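PDB 3OOV: methyl-accepting chemotaxis protein, putative, which probably takes part in chemotactic signalling, its GAF domain being a likely sensory module that passes its state on to the rest of the receptor. Local coordinates for residues Q12-I15 with E19-R22; V52-V55 with N61-G64; I120-E125 with A159-N164. All coordinates share one frame; numbering follows the deposited sequence.

Contact 1 (Q12-I15 with E19-R22)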
ATOM      1  N   GLN A  12      24.130  -7.249 -11.197  1.00 34.82           N
ATOM      2  CA  GLN A  12      24.565  -6.875 -12.520  1.00 35.65           C
ATOM      3  C   GLN A  12      25.311  -7.999 -13.250  1.00 34.16           C
ATOM      4  O   GLN A  12      25.045  -8.282 -14.413  1.00 33.19           O
ATOM      5  CB  GLN A  12      25.450  -5.649 -12.331  1.00 36.33           C
ATOM      6  CG  GLN A  12      25.396  -4.552 -13.406  1.00 43.28           C
ATOM      7  CD  GLN A  12      24.021  -3.870 -13.596  1.00 49.12           C
ATOM      8  OE1 GLN A  12      23.863  -2.693 -13.251  1.00 51.08           O
ATOM      9  NE2 GLN A  12      23.049  -4.591 -14.195  1.00 49.91           N
ATOM     10  N   LYS A  13      26.192  -8.681 -12.530  1.00 33.22           N
ATOM     11  CA  LYS A  13      27.055  -9.742 -13.099  1.00 32.24           C
ATOM     12  C   LYS A  13      26.368 -11.086 -13.281  1.00 30.44           C
ATOM     13  O   LYS A  13      26.879 -11.964 -13.959  1.00 30.59           O
ATOM     14  CB  LYS A  13      28.261  -9.921 -12.178  1.00 33.53           C
ATOM     15  CG  LYS A  13      29.529  -9.215 -12.594  1.00 39.93           C
ATOM     16  CD  LYS A  13      30.315 -10.187 -13.564  1.00 48.11           C
ATOM     17  CE  LYS A  13      31.836 -10.113 -13.333  1.00 51.81           C
ATOM     18  NZ  LYS A  13      32.257 -10.591 -11.957  1.00 56.09           N
ATOM     19  N   SER A  14      25.201 -11.268 -12.677  1.00 28.94           N
ATOM     20  CA  SER A  14      24.528 -12.565 -12.734  1.00 27.77           C
ATOM     21  C   SER A  14      23.535 -12.656 -13.893  1.00 26.53           C
ATOM     22  O   SER A  14      22.936 -11.658 -14.270  1.00 27.66           O
ATOM     23  CB  SER A  14      23.775 -12.837 -11.426  1.00 27.84           C
ATOM     24  OG  SER A  14      22.986 -14.002 -11.560  1.00 29.48           O
ATOM     25  N   ILE A  15      23.360 -13.857 -14.411  1.00 25.62           N
ATOM     26  CA  ILE A  15      22.356 -14.146 -15.425  1.00 26.99           C
ATOM     27  C   ILE A  15      21.483 -15.363 -14.945  1.00 27.95           C
ATOM     28  O   ILE A  15      20.886 -16.077 -15.744  1.00 27.84           O
ATOM     29  CB  ILE A  15      22.990 -14.309 -16.900  1.00 27.39           C
ATOM     30  CG1 ILE A  15      24.043 -15.415 -16.944  1.00 26.79           C
ATOM     31  CG2 ILE A  15      23.567 -12.956 -17.430  1.00 24.67           C
ATOM     32  CD1 ILE A  15      24.221 -16.026 -18.348  1.00 30.10           C
ATOM     33  N   GLU A  19      19.731 -16.589  -8.322  1.00 24.44           N
ATOM     34  CA  GLU A  19      20.932 -16.028  -7.721  1.00 25.47           C
ATOM     35  C   GLU A  19      20.757 -14.527  -7.424  1.00 24.00           C
ATOM     36  O   GLU A  19      21.200 -14.031  -6.392  1.00 23.76           O
ATOM     37  CB  GLU A  19      22.126 -16.289  -8.637  1.00 26.47           C
ATOM     38  CG  GLU A  19      23.471 -15.868  -8.141  1.00 29.95           C
ATOM     39  CD  GLU A  19      24.568 -16.283  -9.137  1.00 37.01           C
ATOM     40  OE1 GLU A  19      25.349 -17.199  -8.767  1.00 41.55           O
ATOM     41  OE2 GLU A  19      24.605 -15.738 -10.285  1.00 35.29           O
ATOM     42  N   VAL A  20      20.105 -13.815  -8.333  1.00 22.68           N
ATOM     43  CA  VAL A  20      19.884 -12.404  -8.170  1.00 22.49           C
ATOM     44  C   VAL A  20      18.943 -12.168  -6.977  1.00 22.56           C
ATOM     45  O   VAL A  20      19.079 -11.181  -6.262  1.00 23.82           O
ATOM     46  CB  VAL A  20      19.234 -11.830  -9.400  1.00 21.67           C
ATOM     47  CG1 VAL A  20      18.552 -10.466  -9.125  1.00 21.24           C
ATOM     48  CG2 VAL A  20      20.279 -11.714 -10.556  1.00 25.26           C
ATOM     49  N   LEU A  21      17.980 -13.063  -6.807  1.00 21.55           N
ATOM     50  CA  LEU A  21      17.030 -12.991  -5.720  1.00 21.92           C
ATOM     51  C   LEU A  21      17.783 -13.292  -4.407  1.00 22.14           C
ATOM     52  O   LEU A  21      17.663 -12.521  -3.462  1.00 20.51           O
ATOM     53  CB  LEU A  21      15.889 -13.973  -5.962  1.00 20.67           C
ATOM     54  CG  LEU A  21      15.076 -13.518  -7.188  1.00 20.89           C
ATOM     55  CD1 LEU A  21      13.965 -14.504  -7.482  1.00 11.38           C
ATOM     56  CD2 LEU A  21      14.465 -12.098  -7.033  1.00 16.43           C
ATOM     57  N   ARG A  22      18.616 -14.330  -4.406  1.00 22.05           N
ATOM     58  CA  ARG A  22      19.389 -14.617  -3.222  1.00 25.51           C
ATOM     59  C   ARG A  22      20.270 -13.423  -2.777  1.00 25.75           C
ATOM     60  O   ARG A  22      20.258 -13.034  -1.598  1.00 26.01           O
ATOM     61  CB  ARG A  22      20.147 -15.950  -3.332  1.00 24.76           C
ATOM     62  CG  ARG A  22      19.233 -17.181  -3.249  1.00 26.20           C
ATOM     63  CD  ARG A  22      20.023 -18.505  -3.144  1.00 31.94           C
ATOM     64  NE  ARG A  22      21.025 -18.604  -4.206  1.00 35.70           N
ATOM     65  CZ  ARG A  22      20.871 -19.241  -5.377  1.00 39.38           C
ATOM     66  NH1 ARG A  22      19.754 -19.904  -5.684  1.00 37.31           N
ATOM     67  NH2 ARG A  22      21.865 -19.216  -6.258  1.00 40.83           N
TER
HETATM   68  O   HOH W   1      25.120 -16.093 -13.446  1.00 36.00           O

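Contact 2 (V52-V55 with N61-G64)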
ATOM      1  N   VAL A  52      12.077 -19.077  -3.103  1.00 15.12           N
ATOM      2  CA  VAL A  52      13.393 -18.991  -3.758  1.00 16.98           C
ATOM      3  C   VAL A  52      14.548 -18.591  -2.827  1.00 18.14           C
ATOM      4  O   VAL A  52      15.661 -19.175  -2.884  1.00 18.67           O
ATOM      5  CB  VAL A  52      13.321 -18.025  -4.991  1.00 18.75           C
ATOM      6  CG1 VAL A  52      14.733 -17.791  -5.600  1.00 20.79           C
ATOM      7  CG2 VAL A  52      12.380 -18.607  -6.046  1.00 16.92           C
ATOM      8  N   ALA A  53      14.295 -17.602  -1.966  1.00 17.88           N
ATOM      9  CA  ALA A  53      15.273 -17.126  -0.997  1.00 17.61           C
ATOM     10  C   ALA A  53      14.623 -16.910   0.351  1.00 19.29           C
ATOM     11  O   ALA A  53      13.473 -16.479   0.454  1.00 18.97           O
ATOM     12  CB  ALA A  53      15.981 -15.862  -1.485  1.00 17.46           C
ATOM     13  N   ALA A  54      15.367 -17.290   1.394  1.00 20.54           N
ATOM     14  CA  ALA A  54      14.982 -17.115   2.800  1.00 21.47           C
ATOM     15  C   ALA A  54      16.274 -16.821   3.494  1.00 22.55           C
ATOM     16  O   ALA A  54      17.176 -17.650   3.540  1.00 26.19           O
ATOM     17  CB  ALA A  54      14.359 -18.329   3.364  1.00 19.05           C
ATOM     18  N   VAL A  55      16.442 -15.604   3.914  1.00 21.87           N
ATOM     19  CA  VAL A  55      17.589 -15.284   4.710  1.00 21.11           C
ATOM     20  C   VAL A  55      17.048 -14.973   6.130  1.00 19.07           C
ATOM     21  O   VAL A  55      15.898 -14.454   6.308  1.00 17.78           O
ATOM     22  CB  VAL A  55      18.376 -14.164   3.987  1.00 22.15           C
ATOM     23  CG1 VAL A  55      19.497 -13.715   4.775  1.00 24.53           C
ATOM     24  CG2 VAL A  55      18.968 -14.724   2.681  1.00 22.28           C
ATOM     25  N   ASN A  61      15.947 -24.487   4.301  1.00 23.79           N
ATOM     26  CA  ASN A  61      16.322 -24.326   2.929  1.00 25.47           C
ATOM     27  C   ASN A  61      14.967 -24.294   2.242  1.00 24.07           C
ATOM     28  O   ASN A  61      14.193 -25.267   2.397  1.00 22.85           O
ATOM     29  CB  ASN A  61      17.095 -25.562   2.461  1.00 26.47           C
ATOM     30  CG  ASN A  61      17.684 -25.377   1.070  1.00 31.31           C
ATOM     31  OD1 ASN A  61      17.276 -24.485   0.291  1.00 32.42           O
ATOM     32  ND2 ASN A  61      18.651 -26.223   0.744  1.00 35.21           N
ATOM     33  N   PRO A  62      14.671 -23.177   1.547  1.00 22.74           N
ATOM     34  CA  PRO A  62      13.415 -22.983   0.843  1.00 23.14           C
ATOM     35  C   PRO A  62      13.272 -23.833  -0.468  1.00 23.39           C
ATOM     36  O   PRO A  62      12.165 -23.998  -0.937  1.00 23.04           O
ATOM     37  CB  PRO A  62      13.433 -21.491   0.530  1.00 23.22           C
ATOM     38  CG  PRO A  62      14.898 -21.158   0.394  1.00 21.78           C
ATOM     39  CD  PRO A  62      15.506 -21.961   1.485  1.00 22.58           C
ATOM     40  N   ALA A  63      14.348 -24.407  -0.990  1.00 23.93           N
ATOM     41  CA  ALA A  63      14.292 -25.270  -2.217  1.00 24.39           C
ATOM     42  C   ALA A  63      13.220 -26.359  -2.179  1.00 23.47           C
ATOM     43  O   ALA A  63      13.185 -27.180  -1.266  1.00 22.98           O
ATOM     44  CB  ALA A  63      15.702 -25.942  -2.525  1.00 24.82           C
ATOM     45  N   GLY A  64      12.343 -26.342  -3.180  1.00 22.28           N
ATOM     46  CA  GLY A  64      11.299 -27.329  -3.269  1.00 20.36           C
ATOM     47  C   GLY A  64      10.010 -26.893  -2.598  1.00 20.56           C
ATOM     48  O   GLY A  64       8.965 -27.584  -2.719  1.00 19.51           O
TER

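Contact 3 (I120-E125 with A159-N164)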
ATOM      1  N   ILE A 120       6.846  -7.943  -6.530  1.00 15.18           N
ATOM      2  CA  ILE A 120       7.888  -7.710  -7.531  1.00 15.97           C
ATOM      3  C   ILE A 120       7.116  -7.560  -8.844  1.00 17.18           C
ATOM      4  O   ILE A 120       6.373  -8.445  -9.230  1.00 14.87           O
ATOM      5  CB  ILE A 120       8.849  -8.915  -7.605  1.00 15.29           C
ATOM      6  CG1 ILE A 120       9.556  -9.098  -6.216  1.00 13.96           C
ATOM      7  CG2 ILE A 120       9.861  -8.707  -8.816  1.00 15.80           C
ATOM      8  CD1 ILE A 120      10.115 -10.511  -5.983  1.00  6.43           C
ATOM      9  N   VAL A 121       7.241  -6.427  -9.512  1.00 19.22           N
ATOM     10  CA  VAL A 121       6.299  -6.133 -10.584  1.00 21.21           C
ATOM     11  C   VAL A 121       7.100  -5.948 -11.830  1.00 24.24           C
ATOM     12  O   VAL A 121       8.078  -5.171 -11.868  1.00 24.19           O
ATOM     13  CB  VAL A 121       5.412  -4.857 -10.298  1.00 21.97           C
ATOM     14  CG1 VAL A 121       4.512  -4.518 -11.520  1.00 23.15           C
ATOM     15  CG2 VAL A 121       4.525  -5.053  -9.033  1.00 21.51           C
ATOM     16  N   VAL A 122       6.712  -6.697 -12.859  1.00 27.41           N
ATOM     17  CA  VAL A 122       7.300  -6.534 -14.198  1.00 29.79           C
ATOM     18  C   VAL A 122       6.182  -6.145 -15.182  1.00 30.38           C
ATOM     19  O   VAL A 122       5.155  -6.809 -15.261  1.00 30.80           O
ATOM     20  CB  VAL A 122       8.113  -7.800 -14.591  1.00 30.15           C
ATOM     21  CG1 VAL A 122       8.189  -7.971 -16.128  1.00 32.51           C
ATOM     22  CG2 VAL A 122       9.497  -7.734 -13.958  1.00 30.53           C
ATOM     23  N   LYS A 123       6.354  -4.996 -15.830  1.00 32.36           N
ATOM     24  CA  LYS A 123       5.408  -4.464 -16.818  1.00 34.32           C
ATOM     25  C   LYS A 123       3.938  -4.527 -16.383  1.00 33.94           C
ATOM     26  O   LYS A 123       3.075  -5.058 -17.102  1.00 34.55           O
ATOM     27  CB  LYS A 123       5.617  -5.114 -18.212  1.00 35.31           C
ATOM     28  CG  LYS A 123       6.580  -4.289 -19.138  1.00 41.25           C
ATOM     29  CD  LYS A 123       8.047  -4.795 -19.206  1.00 45.14           C
ATOM     30  CE  LYS A 123       8.294  -5.698 -20.463  1.00 48.02           C
ATOM     31  NZ  LYS A 123       9.633  -6.469 -20.491  1.00 48.18           N
ATOM     32  N   GLY A 124       3.660  -4.005 -15.194  1.00 32.35           N
ATOM     33  CA  GLY A 124       2.297  -4.043 -14.687  1.00 30.14           C
ATOM     34  C   GLY A 124       1.763  -5.387 -14.199  1.00 28.51           C
ATOM     35  O   GLY A 124       0.575  -5.480 -13.851  1.00 26.72           O
ATOM     36  N   GLU A 125       2.609  -6.429 -14.142  1.00 26.68           N
ATOM     37  CA  GLU A 125       2.147  -7.689 -13.504  1.00 26.07           C
ATOM     38  C   GLU A 125       3.086  -8.139 -12.367  1.00 23.40           C
ATOM     39  O   GLU A 125       4.318  -8.027 -12.501  1.00 22.12           O
ATOM     40  CB  GLU A 125       1.959  -8.829 -14.545  1.00 27.58           C
ATOM     41  CG  GLU A 125       1.881  -8.345 -16.008  1.00 34.36           C
ATOM     42  CD  GLU A 125       0.717  -8.934 -16.807  1.00 45.83           C
ATOM     43  OE1 GLU A 125      -0.443  -8.480 -16.580  1.00 50.27           O
ATOM     44  OE2 GLU A 125       0.954  -9.826 -17.676  1.00 49.69           O
ATOM     45  N   ALA A 159      16.399  -6.658 -13.089  1.00 23.34           N
ATOM     46  CA  ALA A 159      17.314  -7.703 -13.435  1.00 22.48           C
ATOM     47  C   ALA A 159      16.591  -8.947 -14.026  1.00 22.54           C
ATOM     48  O   ALA A 159      17.150  -9.669 -14.870  1.00 21.61           O
ATOM     49  CB  ALA A 159      18.126  -8.098 -12.250  1.00 21.43           C
ATOM     50  N   ILE A 160      15.375  -9.242 -13.550  1.00 21.97           N
ATOM     51  CA  ILE A 160      14.616 -10.323 -14.150  1.00 20.98           C
ATOM     52  C   ILE A 160      14.360  -9.998 -15.644  1.00 21.94           C
ATOM     53  O   ILE A 160      14.507 -10.844 -16.491  1.00 21.77           O
ATOM     54  CB  ILE A 160      13.343 -10.579 -13.377  1.00 19.25           C
ATOM     55  CG1 ILE A 160      13.772 -11.193 -12.026  1.00 21.32           C
ATOM     56  CG2 ILE A 160      12.344 -11.511 -14.212  1.00 16.50           C
ATOM     57  CD1 ILE A 160      12.677 -11.330 -11.038  1.00 21.13           C
ATOM     58  N   VAL A 161      13.974  -8.755 -15.920  1.00 24.82           N
ATOM     59  CA  VAL A 161      13.730  -8.270 -17.269  1.00 27.08           C
ATOM     60  C   VAL A 161      14.999  -8.390 -18.141  1.00 29.17           C
ATOM     61  O   VAL A 161      14.926  -8.993 -19.233  1.00 30.08           O
ATOM     62  CB  VAL A 161      13.154  -6.840 -17.274  1.00 27.36           C
ATOM     63  CG1 VAL A 161      13.196  -6.203 -18.692  1.00 27.65           C
ATOM     64  CG2 VAL A 161      11.722  -6.870 -16.799  1.00 24.51           C
ATOM     65  N   ARG A 162      16.136  -7.859 -17.655  1.00 29.29           N
ATOM     66  CA  ARG A 162      17.424  -8.029 -18.333  1.00 29.14           C
ATOM     67  C   ARG A 162      17.710  -9.495 -18.609  1.00 28.52           C
ATOM     68  O   ARG A 162      18.051  -9.867 -19.727  1.00 28.29           O
ATOM     69  CB  ARG A 162      18.612  -7.415 -17.564  1.00 29.57           C
ATOM     70  CG  ARG A 162      20.019  -7.842 -18.110  1.00 31.77           C
ATOM     71  CD  ARG A 162      21.293  -7.158 -17.381  1.00 39.43           C
ATOM     72  NE  ARG A 162      21.408  -7.494 -15.939  1.00 36.26           N
ATOM     73  CZ  ARG A 162      21.726  -8.692 -15.461  1.00 35.48           C
ATOM     74  NH1 ARG A 162      22.043  -9.666 -16.309  1.00 36.32           N
ATOM     75  NH2 ARG A 162      21.723  -8.908 -14.135  1.00 37.06           N
ATOM     76  N   ILE A 163      17.571 -10.349 -17.607  1.00 27.26           N
ATOM     77  CA  ILE A 163      17.938 -11.727 -17.817  1.00 24.68           C
ATOM     78  C   ILE A 163      16.969 -12.363 -18.851  1.00 26.12           C
ATOM     79  O   ILE A 163      17.404 -13.102 -19.755  1.00 25.56           O
ATOM     80  CB  ILE A 163      17.994 -12.488 -16.516  1.00 24.17           C
ATOM     81  CG1 ILE A 163      19.154 -11.994 -15.611  1.00 24.77           C
ATOM     82  CG2 ILE A 163      18.054 -13.990 -16.753  1.00 20.01           C
ATOM     83  CD1 ILE A 163      19.071 -12.541 -14.128  1.00 19.69           C
ATOM     84  N   ASN A 164      15.678 -12.046 -18.745  1.00 24.75           N
ATOM     85  CA  ASN A 164      14.712 -12.658 -19.654  1.00 26.59           C
ATOM     86  C   ASN A 164      14.937 -12.226 -21.121  1.00 25.50           C
ATOM     87  O   ASN A 164      14.886 -13.065 -22.019  1.00 24.28           O
ATOM     88  CB  ASN A 164      13.240 -12.426 -19.196  1.00 24.96           C
ATOM     89  CG  ASN A 164      12.851 -13.276 -17.952  1.00 28.37           C
ATOM     90  OD1 ASN A 164      13.414 -14.344 -17.696  1.00 28.30           O
ATOM     91  ND2 ASN A 164      11.830 -12.817 -17.224  1.00 29.11           N
TER

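Contact 1 (Q12-I15 with E19-R22)
Ser14 and Glu19 meet through their oxygens across the short turn that joins helix 7-13 to helix 17-31. The hydroxyl OG of Ser14 donates to OE2 of Glu19 over 2.7 Å, reaching the anti lone pair of that oxygen, the one turned away from OE1. Two torsions bring the atoms together. The serine holds OG opposite its own backbone N (chi1 172°), and the glutamate runs out fully extended as far as its carboxylate carbon (chi1 -176°), so that its end spans the gap between the two segments. The hydroxyl has a second bond, accepting from the backbone N of Asp16, and is thereby held between a donor and an acceptor. A water also ties in: it accepts from Ile15 N at 3.0 Å and donates to Glu19 OE2 at 3.2 Å, so OE2 is gripped twice. Val20 brings its CG2 branch alongside the serine, 3.7 Å from OG and 3.8 Å from CB, giving the polar pair an apolar neighbour. With an alanine in place of Glu19, the Ser14 hydroxyl and the bridging water would probably both be left without this carboxylate as acceptor. Farther along, Arg22 lays a guanidinium face over Glu19 CA, offset toward the rim. Glu19 N itself bonds to Asp16 OD2, while Ser14 O receives Arg162 NH1 from helix 143-167. The whole is a tight turn linking two successive helices, from the N-terminal helix into the first long helix of the GAF fold.

Contact 2 (V52-V55 with N61-G64)
Pro62 lies against Ala54 and its neighbours where the loop after strand 48-55 folds back over the antiparallel sheet of the GAF domain, close to a classic beta bulge. Van der Waals packing does all the work between the two segments. The proline ring presents CG to the strand, with the Ala54 methyl CB 4.1 Å from that carbon. Because the other neighbours of CG are backbone atoms, the ring sits on the strand's main chain as much as on its side chains.

Hydrogen bonds shape each partner separately: backbone to backbone in the strand, side chain to backbone in the loop. On the strand, Val52 and Ala53 both face Ile39 of strand 36-42, which makes the bulge. In the loop, Asn61 OD1 accepts from Ala63 N over 3.2 Å, closing an Asx turn around Pro62. That bond is nearly straight at the hydrogen (165°), but the donor stands 49° out of the carbonyl plane and so misses the lone pairs.

A bound glycerol, probably from the crystallisation liquor, lies beside the proline and is hydrogen-bonded to Ala54 N. Pro62 CG itself is 4.0 Å from Ala54 N and 3.9 Å from Val52 O.

Contact 3 (I120-E125 with A159-N164)
Val122 N donates to Glu125 O over 2.8 Å, and Glu125 N returns a bond of the same length to Val122 O. This reciprocal pair closes a type I' turn with Lys123 and Gly124 at its corners, both at positive phi, and the hairpin so formed holds Val122 against Val161 of helix 143-167.

The valines carry the packing. Val161 CG2, on the branch lying beside its own backbone N (chi1 167°), faces both methyls of Val122, at 3.7 Å from CG2 and 3.8 Å from CG1, so one helix methyl is met by the fork of the strand residue. One step deeper, Ile120 CG2 approaches Ile160 CD1 at a looser 4.4 Å. These isoleucines are buried, and Ile127 on the adjoining strand touches both.

At the outer end, the Lys123 chain bends at chi2 and chi3 and brings only its end, NZ, to 4.0 Å from Val161 CG1. No polar bond crosses between the segments, although Ser157, one helical turn earlier than Val161, bonds through OG to Val121 O.

The result is a beta hairpin with a two-residue type I' loop, packed through the end of strand 115-122 on the C-terminal helix of the GAF fold.

Contacts 1 and 3 lie on the helical side of the domain and contact 2 at the other face of strand 48-55, yet the same sheet joins contacts 2 and 3, whose nearest atoms are about 8 Å apart. Contact 1 is buried but polar, holding two successive helices by a hydroxyl, a carboxylate and a water. The other two, only partly buried, are apolar across their segments: a loop on a strand in contact 2, a hairpin on a helix in contact 3. Leu21 CD1 reaches Val52 CG1 at 3.9 Å to connect contacts 1 and 2, and helix 143-167 of contact 3 meets the turn of contact 1, with Ile15 O 3.7 Å from Ile163 CG2.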